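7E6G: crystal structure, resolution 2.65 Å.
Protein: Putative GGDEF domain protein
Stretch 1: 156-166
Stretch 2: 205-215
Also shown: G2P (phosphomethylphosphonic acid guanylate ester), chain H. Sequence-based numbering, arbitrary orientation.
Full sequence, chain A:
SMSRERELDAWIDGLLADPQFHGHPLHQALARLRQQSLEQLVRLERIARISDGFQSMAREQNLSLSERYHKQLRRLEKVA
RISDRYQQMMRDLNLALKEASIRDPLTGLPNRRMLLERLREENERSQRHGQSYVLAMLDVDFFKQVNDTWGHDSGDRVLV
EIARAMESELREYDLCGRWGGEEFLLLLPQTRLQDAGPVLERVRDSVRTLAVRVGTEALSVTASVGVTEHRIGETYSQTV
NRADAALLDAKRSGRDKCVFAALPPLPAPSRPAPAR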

ATOM      1  N   ASP A 156      -5.210  12.255 -49.903  1.00 26.65           N
ATOM      2  CA  ASP A 156      -4.950  11.875 -48.517  1.00 25.96           C
ATOM      3  C   ASP A 156      -5.461  10.468 -48.251  1.00 25.95           C
ATOM      4  O   ASP A 156      -4.777   9.648 -47.617  1.00 23.54           O
ATOM      5  CB  ASP A 156      -5.619  12.873 -47.559  1.00 29.66           C
ATOM      6  CG  ASP A 156      -4.791  14.156 -47.327  1.00 36.93           C
ATOM      7  OD1 ASP A 156      -3.684  14.318 -47.907  1.00 33.40           O
ATOM      8  OD2 ASP A 156      -5.280  15.021 -46.551  1.00 41.27           O
ATOM      9  N   ARG A 157      -6.676  10.179 -48.719  1.00 30.85           N
ATOM     10  CA  ARG A 157      -7.176   8.813 -48.651  1.00 30.05           C
ATOM     11  C   ARG A 157      -6.224   7.855 -49.341  1.00 27.86           C
ATOM     12  O   ARG A 157      -5.931   6.771 -48.822  1.00 31.38           O
ATOM     13  CB  ARG A 157      -8.571   8.750 -49.259  1.00 30.43           C
ATOM     14  CG  ARG A 157      -9.545   9.512 -48.391  1.00 34.66           C
ATOM     15  CD  ARG A 157     -10.777   8.706 -48.106  1.00 34.95           C
ATOM     16  NE  ARG A 157     -11.631   8.721 -49.283  1.00 38.67           N
ATOM     17  CZ  ARG A 157     -11.900   7.654 -50.032  1.00 44.48           C
ATOM     18  NH1 ARG A 157     -11.386   6.452 -49.732  1.00 39.11           N
ATOM     19  NH2 ARG A 157     -12.689   7.797 -51.088  1.00 36.17           N
ATOM     20  N   VAL A 158      -5.702   8.260 -50.498  1.00 26.14           N
ATOM     21  CA  VAL A 158      -4.762   7.421 -51.230  1.00 29.85           C
ATOM     22  C   VAL A 158      -3.536   7.121 -50.375  1.00 28.35           C
ATOM     23  O   VAL A 158      -3.083   5.974 -50.292  1.00 26.10           O
ATOM     24  CB  VAL A 158      -4.386   8.094 -52.562  1.00 28.80           C
ATOM     25  CG1 VAL A 158      -3.123   7.467 -53.141  1.00 26.74           C
ATOM     26  CG2 VAL A 158      -5.520   7.963 -53.540  1.00 23.05           C
ATOM     27  N   LEU A 159      -2.986   8.143 -49.729  1.00 28.43           N
ATOM     28  CA  LEU A 159      -1.810   7.948 -48.888  1.00 27.92           C
ATOM     29  C   LEU A 159      -2.115   7.044 -47.702  1.00 28.73           C
ATOM     30  O   LEU A 159      -1.281   6.211 -47.322  1.00 32.15           O
ATOM     31  CB  LEU A 159      -1.284   9.304 -48.409  1.00 29.79           C
ATOM     32  CG  LEU A 159      -0.614  10.164 -49.477  1.00 29.08           C
ATOM     33  CD1 LEU A 159      -0.202  11.474 -48.883  1.00 32.45           C
ATOM     34  CD2 LEU A 159       0.593   9.442 -50.051  1.00 30.81           C
ATOM     35  N   VAL A 160      -3.300   7.187 -47.098  1.00 30.95           N
ATOM     36  CA  VAL A 160      -3.672   6.275 -46.015  1.00 29.23           C
ATOM     37  C   VAL A 160      -3.693   4.843 -46.528  1.00 27.65           C
ATOM     38  O   VAL A 160      -3.184   3.924 -45.882  1.00 30.88           O
ATOM     39  CB  VAL A 160      -5.028   6.672 -45.390  1.00 28.31           C
ATOM     40  CG1 VAL A 160      -5.590   5.526 -44.554  1.00 24.22           C
ATOM     41  CG2 VAL A 160      -4.905   7.922 -44.533  1.00 19.25           C
ATOM     42  N   GLU A 161      -4.270   4.630 -47.704  1.00 28.75           N
ATOM     43  CA  GLU A 161      -4.380   3.268 -48.218  1.00 35.00           C
ATOM     44  C   GLU A 161      -3.015   2.693 -48.573  1.00 36.72           C
ATOM     45  O   GLU A 161      -2.762   1.491 -48.387  1.00 32.32           O
ATOM     46  CB  GLU A 161      -5.297   3.254 -49.431  1.00 37.70           C
ATOM     47  CG  GLU A 161      -6.745   3.428 -49.070  1.00 39.61           C
ATOM     48  CD  GLU A 161      -7.321   2.172 -48.482  1.00 48.16           C
ATOM     49  OE1 GLU A 161      -7.875   1.361 -49.270  1.00 55.92           O
ATOM     50  OE2 GLU A 161      -7.221   2.003 -47.239  1.00 53.00           O
ATOM     51  N   ILE A 162      -2.131   3.534 -49.109  1.00 32.27           N
ATOM     52  CA  ILE A 162      -0.766   3.101 -49.355  1.00 29.65           C
ATOM     53  C   ILE A 162      -0.121   2.674 -48.048  1.00 38.30           C
ATOM     54  O   ILE A 162       0.542   1.628 -47.978  1.00 38.12           O
ATOM     55  CB  ILE A 162       0.029   4.214 -50.062  1.00 32.31           C
ATOM     56  CG1 ILE A 162      -0.410   4.306 -51.528  1.00 34.31           C
ATOM     57  CG2 ILE A 162       1.525   3.954 -49.991  1.00 28.57           C
ATOM     58  CD1 ILE A 162       0.193   5.451 -52.291  1.00 27.97           C
ATOM     59  N   ALA A 163      -0.336   3.456 -46.983  1.00 34.16           N
ATOM     60  CA  ALA A 163       0.252   3.125 -45.690  1.00 32.67           C
ATOM     61  C   ALA A 163      -0.256   1.779 -45.187  1.00 34.32           C
ATOM     62  O   ALA A 163       0.528   0.928 -44.744  1.00 36.55           O
ATOM     63  CB  ALA A 163      -0.054   4.233 -44.679  1.00 30.22           C
ATOM     64  N   ARG A 164      -1.576   1.578 -45.240  1.00 37.07           N
ATOM     65  CA  ARG A 164      -2.147   0.308 -44.802  1.00 36.11           C
ATOM     66  C   ARG A 164      -1.542  -0.843 -45.590  1.00 34.19           C
ATOM     67  O   ARG A 164      -1.105  -1.851 -45.014  1.00 35.17           O
ATOM     68  CB  ARG A 164      -3.669   0.323 -44.959  1.00 36.39           C
ATOM     69  CG  ARG A 164      -4.407   0.806 -43.730  1.00 49.48           C
ATOM     70  CD  ARG A 164      -5.916   0.826 -43.944  1.00 55.15           C
ATOM     71  NE  ARG A 164      -6.553   1.994 -43.323  1.00 56.05           N
ATOM     72  CZ  ARG A 164      -7.732   2.491 -43.703  1.00 63.85           C
ATOM     73  NH1 ARG A 164      -8.400   1.921 -44.706  1.00 59.10           N
ATOM     74  NH2 ARG A 164      -8.248   3.558 -43.091  1.00 61.28           N
ATOM     75  N   ALA A 165      -1.469  -0.682 -46.914  1.00 40.83           N
ATOM     76  CA  ALA A 165      -1.010  -1.766 -47.770  1.00 40.98           C
ATOM     77  C   ALA A 165       0.434  -2.115 -47.478  1.00 38.72           C
ATOM     78  O   ALA A 165       0.783  -3.299 -47.388  1.00 43.79           O
ATOM     79  CB  ALA A 165      -1.178  -1.389 -49.241  1.00 40.68           C
ATOM     80  N   MET A 166       1.290  -1.104 -47.323  1.00 37.68           N
ATOM     81  CA  MET A 166       2.698  -1.387 -47.072  1.00 36.28           C
ATOM     82  C   MET A 166       2.885  -2.049 -45.717  1.00 39.03           C
ATOM     83  O   MET A 166       3.598  -3.056 -45.610  1.00 41.10           O
ATOM     84  CB  MET A 166       3.534  -0.111 -47.191  1.00 29.14           C
ATOM     85  CG  MET A 166       3.683   0.332 -48.639  1.00 30.19           C
ATOM     86  SD  MET A 166       4.788   1.733 -48.875  1.00 39.02           S
ATOM     87  CE  MET A 166       4.086   2.870 -47.669  1.00 33.32           C
ATOM     88  N   ASP A 205       3.939  -4.963 -54.899  1.00 41.48           N
ATOM     89  CA  ASP A 205       2.684  -5.562 -55.341  1.00 40.40           C
ATOM     90  C   ASP A 205       1.524  -4.986 -54.544  1.00 41.58           C
ATOM     91  O   ASP A 205       0.476  -4.642 -55.103  1.00 42.33           O
ATOM     92  CB  ASP A 205       2.718  -7.090 -55.198  1.00 39.28           C
ATOM     93  CG  ASP A 205       3.785  -7.754 -56.070  1.00 52.73           C
ATOM     94  OD1 ASP A 205       4.414  -7.065 -56.924  1.00 47.82           O
ATOM     95  OD2 ASP A 205       3.999  -8.980 -55.879  1.00 51.59           O
ATOM     96  N   SER A 206       1.699  -4.871 -53.228  1.00 40.28           N
ATOM     97  CA  SER A 206       0.645  -4.343 -52.379  1.00 36.13           C
ATOM     98  C   SER A 206       0.181  -2.986 -52.880  1.00 41.35           C
ATOM     99  O   SER A 206      -1.020  -2.769 -53.102  1.00 36.72           O
ATOM    100  CB  SER A 206       1.154  -4.249 -50.943  1.00 34.52           C
ATOM    101  OG  SER A 206       0.089  -4.435 -50.039  1.00 49.16           O
ATOM    102  N   VAL A 207       1.133  -2.069 -53.101  1.00 38.52           N
ATOM    103  CA  VAL A 207       0.783  -0.733 -53.581  1.00 36.68           C
ATOM    104  C   VAL A 207       0.158  -0.809 -54.969  1.00 36.79           C
ATOM    105  O   VAL A 207      -0.880  -0.191 -55.234  1.00 38.02           O
ATOM    106  CB  VAL A 207       2.013   0.194 -53.557  1.00 35.34           C
ATOM    107  CG1 VAL A 207       1.694   1.543 -54.193  1.00 32.08           C
ATOM    108  CG2 VAL A 207       2.456   0.409 -52.133  1.00 37.33           C
ATOM    109  N   ARG A 208       0.752  -1.597 -55.863  1.00 41.40           N
ATOM    110  CA  ARG A 208       0.272  -1.656 -57.238  1.00 37.75           C
ATOM    111  C   ARG A 208      -1.194  -2.090 -57.307  1.00 36.95           C
ATOM    112  O   ARG A 208      -1.991  -1.486 -58.031  1.00 37.05           O
ATOM    113  CB  ARG A 208       1.169  -2.588 -58.052  1.00 33.17           C
ATOM    114  CG  ARG A 208       1.099  -2.338 -59.555  1.00 41.09           C
ATOM    115  CD  ARG A 208       2.049  -3.240 -60.342  1.00 38.48           C
ATOM    116  NE  ARG A 208       3.408  -2.707 -60.398  1.00 41.76           N
ATOM    117  CZ  ARG A 208       4.431  -3.194 -59.694  1.00 45.03           C
ATOM    118  NH1 ARG A 208       4.241  -4.226 -58.875  1.00 37.37           N
ATOM    119  NH2 ARG A 208       5.643  -2.648 -59.798  1.00 42.51           N
ATOM    120  N   THR A 209      -1.581  -3.100 -56.542  1.00 30.57           N
ATOM    121  CA  THR A 209      -2.923  -3.647 -56.701  1.00 36.75           C
ATOM    122  C   THR A 209      -3.978  -2.870 -55.924  1.00 36.50           C
ATOM    123  O   THR A 209      -5.156  -3.241 -55.949  1.00 38.64           O
ATOM    124  CB  THR A 209      -2.945  -5.115 -56.276  1.00 33.96           C
ATOM    125  OG1 THR A 209      -2.867  -5.180 -54.851  1.00 39.02           O
ATOM    126  CG2 THR A 209      -1.763  -5.867 -56.896  1.00 34.33           C
ATOM    127  N   LEU A 210      -3.574  -1.821 -55.226  1.00 37.31           N
ATOM    128  CA  LEU A 210      -4.510  -0.978 -54.504  1.00 33.10           C
ATOM    129  C   LEU A 210      -5.496  -0.315 -55.459  1.00 33.08           C
ATOM    130  O   LEU A 210      -5.131   0.127 -56.554  1.00 31.17           O
ATOM    131  CB  LEU A 210      -3.734   0.091 -53.754  1.00 36.74           C
ATOM    132  CG  LEU A 210      -4.147   0.467 -52.353  1.00 40.74           C
ATOM    133  CD1 LEU A 210      -4.638  -0.747 -51.582  1.00 32.75           C
ATOM    134  CD2 LEU A 210      -2.906   1.071 -51.738  1.00 44.60           C
ATOM    135  N   ALA A 211      -6.747  -0.215 -55.026  1.00 30.24           N
ATOM    136  CA  ALA A 211      -7.758   0.510 -55.785  1.00 30.79           C
ATOM    137  C   ALA A 211      -8.529   1.337 -54.764  1.00 30.38           C
ATOM    138  O   ALA A 211      -9.342   0.794 -54.010  1.00 33.33           O
ATOM    139  CB  ALA A 211      -8.673  -0.427 -56.567  1.00 20.27           C
ATOM    140  N   VAL A 212      -8.273   2.642 -54.737  1.00 30.77           N
ATOM    141  CA  VAL A 212      -8.929   3.534 -53.787  1.00 27.33           C
ATOM    142  C   VAL A 212     -10.175   4.112 -54.452  1.00 23.71           C
ATOM    143  O   VAL A 212     -10.083   4.803 -55.465  1.00 25.68           O
ATOM    144  CB  VAL A 212      -7.969   4.644 -53.327  1.00 25.98           C
ATOM    145  CG1 VAL A 212      -8.626   5.575 -52.352  1.00 24.34           C
ATOM    146  CG2 VAL A 212      -6.735   4.049 -52.701  1.00 27.60           C
ATOM    147  N   ARG A 213     -11.346   3.826 -53.904  1.00 21.76           N
ATOM    148  CA  ARG A 213     -12.570   4.330 -54.505  1.00 21.78           C
ATOM    149  C   ARG A 213     -12.788   5.780 -54.118  1.00 26.03           C
ATOM    150  O   ARG A 213     -12.754   6.122 -52.935  1.00 30.55           O
ATOM    151  CB  ARG A 213     -13.755   3.493 -54.074  1.00 21.67           C
ATOM    152  CG  ARG A 213     -13.617   2.069 -54.510  1.00 26.85           C
ATOM    153  CD  ARG A 213     -14.786   1.224 -54.095  1.00 25.43           C
ATOM    154  NE  ARG A 213     -14.589  -0.113 -54.625  1.00 32.63           N
ATOM    155  CZ  ARG A 213     -15.041  -0.496 -55.811  1.00 37.57           C
ATOM    156  NH1 ARG A 213     -15.733   0.367 -56.546  1.00 29.99           N
ATOM    157  NH2 ARG A 213     -14.815  -1.735 -56.247  1.00 39.61           N
ATOM    158  N   VAL A 214     -12.979   6.636 -55.121  1.00 24.77           N
ATOM    159  CA  VAL A 214     -13.418   8.007 -54.947  1.00 20.67           C
ATOM    160  C   VAL A 214     -14.645   8.158 -55.815  1.00 21.65           C
ATOM    161  O   VAL A 214     -14.536   8.223 -57.046  1.00 25.86           O
ATOM    162  CB  VAL A 214     -12.357   9.033 -55.345  1.00 22.53           C
ATOM    163  CG1 VAL A 214     -12.934  10.420 -55.178  1.00 18.73           C
ATOM    164  CG2 VAL A 214     -11.117   8.861 -54.491  1.00 26.84           C
ATOM    165  N   GLY A 215     -15.801   8.239 -55.181  1.00 23.61           N
ATOM    166  CA  GLY A 215     -17.063   8.254 -55.867  1.00 18.71           C
ATOM    167  C   GLY A 215     -17.129   7.254 -56.999  1.00 19.70           C
ATOM    168  O   GLY A 215     -17.086   6.035 -56.828  1.00 23.37           O
TER
HETATM  169  PG  G2P H 302       6.679  12.326 -59.638  1.00 53.82           P
HETATM  170  O1G G2P H 302       7.378  11.651 -58.762  1.00 55.80           O
HETATM  171  O2G G2P H 302       5.935  11.562 -60.382  1.00 50.12           O
HETATM  172  O3G G2P H 302       7.357  13.251 -60.317  1.00 57.88           O
HETATM  173  O3B G2P H 302       5.790  13.105 -58.667  1.00 58.26           O
HETATM  174  PB  G2P H 302       4.536  14.050 -58.622  1.00 54.31           P
HETATM  175  O1B G2P H 302       3.750  13.377 -57.838  1.00 47.71           O
HETATM  176  O2B G2P H 302       4.029  14.401 -59.800  1.00 40.29           O
HETATM  177  C3A G2P H 302       4.902  15.578 -57.895  1.00 66.09           C
HETATM  178  PA  G2P H 302       5.755  15.809 -56.516  1.00 99.60           P
HETATM  179  O1A G2P H 302       6.511  16.635 -57.339  1.00 68.26           O
HETATM  180  O2A G2P H 302       6.001  14.397 -56.387  1.00 80.05           O
HETATM  181  O5' G2P H 302       4.449  16.344 -56.056  1.00 65.18           O
HETATM  182  C5' G2P H 302       3.602  15.665 -55.137  1.00 57.37           C
HETATM  183  C4' G2P H 302       2.469  16.520 -54.666  1.00 53.55           C
HETATM  184  O4' G2P H 302       2.337  16.117 -53.424  1.00 51.07           O
HETATM  185  C3' G2P H 302       2.936  17.851 -54.408  1.00 56.69           C
HETATM  186  O3' G2P H 302       2.268  18.688 -55.269  1.00 52.63           O
HETATM  187  C2' G2P H 302       2.533  18.023 -52.997  1.00 54.30           C
HETATM  188  O2' G2P H 302       1.994  19.236 -52.672  1.00 59.45           O
HETATM  189  C1' G2P H 302       1.547  17.013 -52.865  1.00 46.62           C
HETATM  190  N9  G2P H 302       1.316  16.665 -51.514  1.00 42.23           N
HETATM  191  C8  G2P H 302       2.276  16.769 -50.657  1.00 47.15           C
HETATM  192  N7  G2P H 302       1.875  16.409 -49.480  1.00 46.91           N
HETATM  193  C5  G2P H 302       0.667  16.057 -49.564  1.00 40.59           C
HETATM  194  C6  G2P H 302      -0.167  15.597 -48.667  1.00 44.08           C
HETATM  195  O6  G2P H 302       0.103  15.440 -47.519  1.00 38.34           O
HETATM  196  N1  G2P H 302      -1.441  15.274 -49.054  1.00 46.94           N
HETATM  197  C2  G2P H 302      -1.787  15.457 -50.341  1.00 38.17           C
HETATM  198  N2  G2P H 302      -2.930  15.153 -50.666  1.00 40.32           N
HETATM  199  N3  G2P H 302      -0.904  15.935 -51.203  1.00 35.70           N
HETATM  200  C4  G2P H 302       0.320  16.209 -50.836  1.00 43.98           C

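A very short hydrogen bond pins the outer edge of this contact: Arg-157 NH2 donates to Arg-213 O at 2.5 Å, with an N-H...O angle of 154°. The carbonyl oxygen lies at the edge of the guanidinium, near its plane, where the N-H groups point. The same guanidinium lies against two valines, with Arg-157 NH1 3.9 Å from Val-212 CG1 and Arg-157 NH2 3.9 Å from Val-214 CG2. Arg-213 thus contributes its backbone here, while the end of its own side chain leads away.

Helix 156-166 and strand 212-214 run nearly antiparallel, at 162°, and their axes approach to 9.0 Å. Between them Val-212 points toward the helix, and both its methyls come close to Val-158 CG2, Val-212 CG1 at 4.1 Å and CG2 at 4.2 Å. The aliphatic part of Glu-161, CB and CG, meets Val-212 CG2 at 3.7 Å from each atom; its carboxylate forms a salt bridge with Arg-164, Glu-161 OE2 to Arg-164 NH1 at 2.8 Å.

Leu-210, which points toward the helix, meets Glu-161, Ile-162 and Ala-165. Leu-210 CD2 lies 3.4 Å from Glu-161 O, 4.1 Å from Ile-162 CG1 and 3.9 Å from Ala-165 CB, so a single methyl group touches three helix residues.

The far end combines close backbones with a second polar link. The CA atoms of Ala-165 and Ser-206 are 5.5 Å apart, and Ser-206 OG donates to Ala-165 O at 3.0 Å, while Ala-165 CB lies 3.4 Å from the same OG. Beside this bond, Val-207 CG2 meets Met-166 CG at 3.7 Å and Ile-162 CG2 at 4.2 Å, adding buried apolar packing.

At the first residue of this stretch, Asp-156 makes no contact with the second stretch; its OD1 instead accepts hydrogen bonds from G2P N1 (2.7 Å) and G2P N2 (3.0 Å).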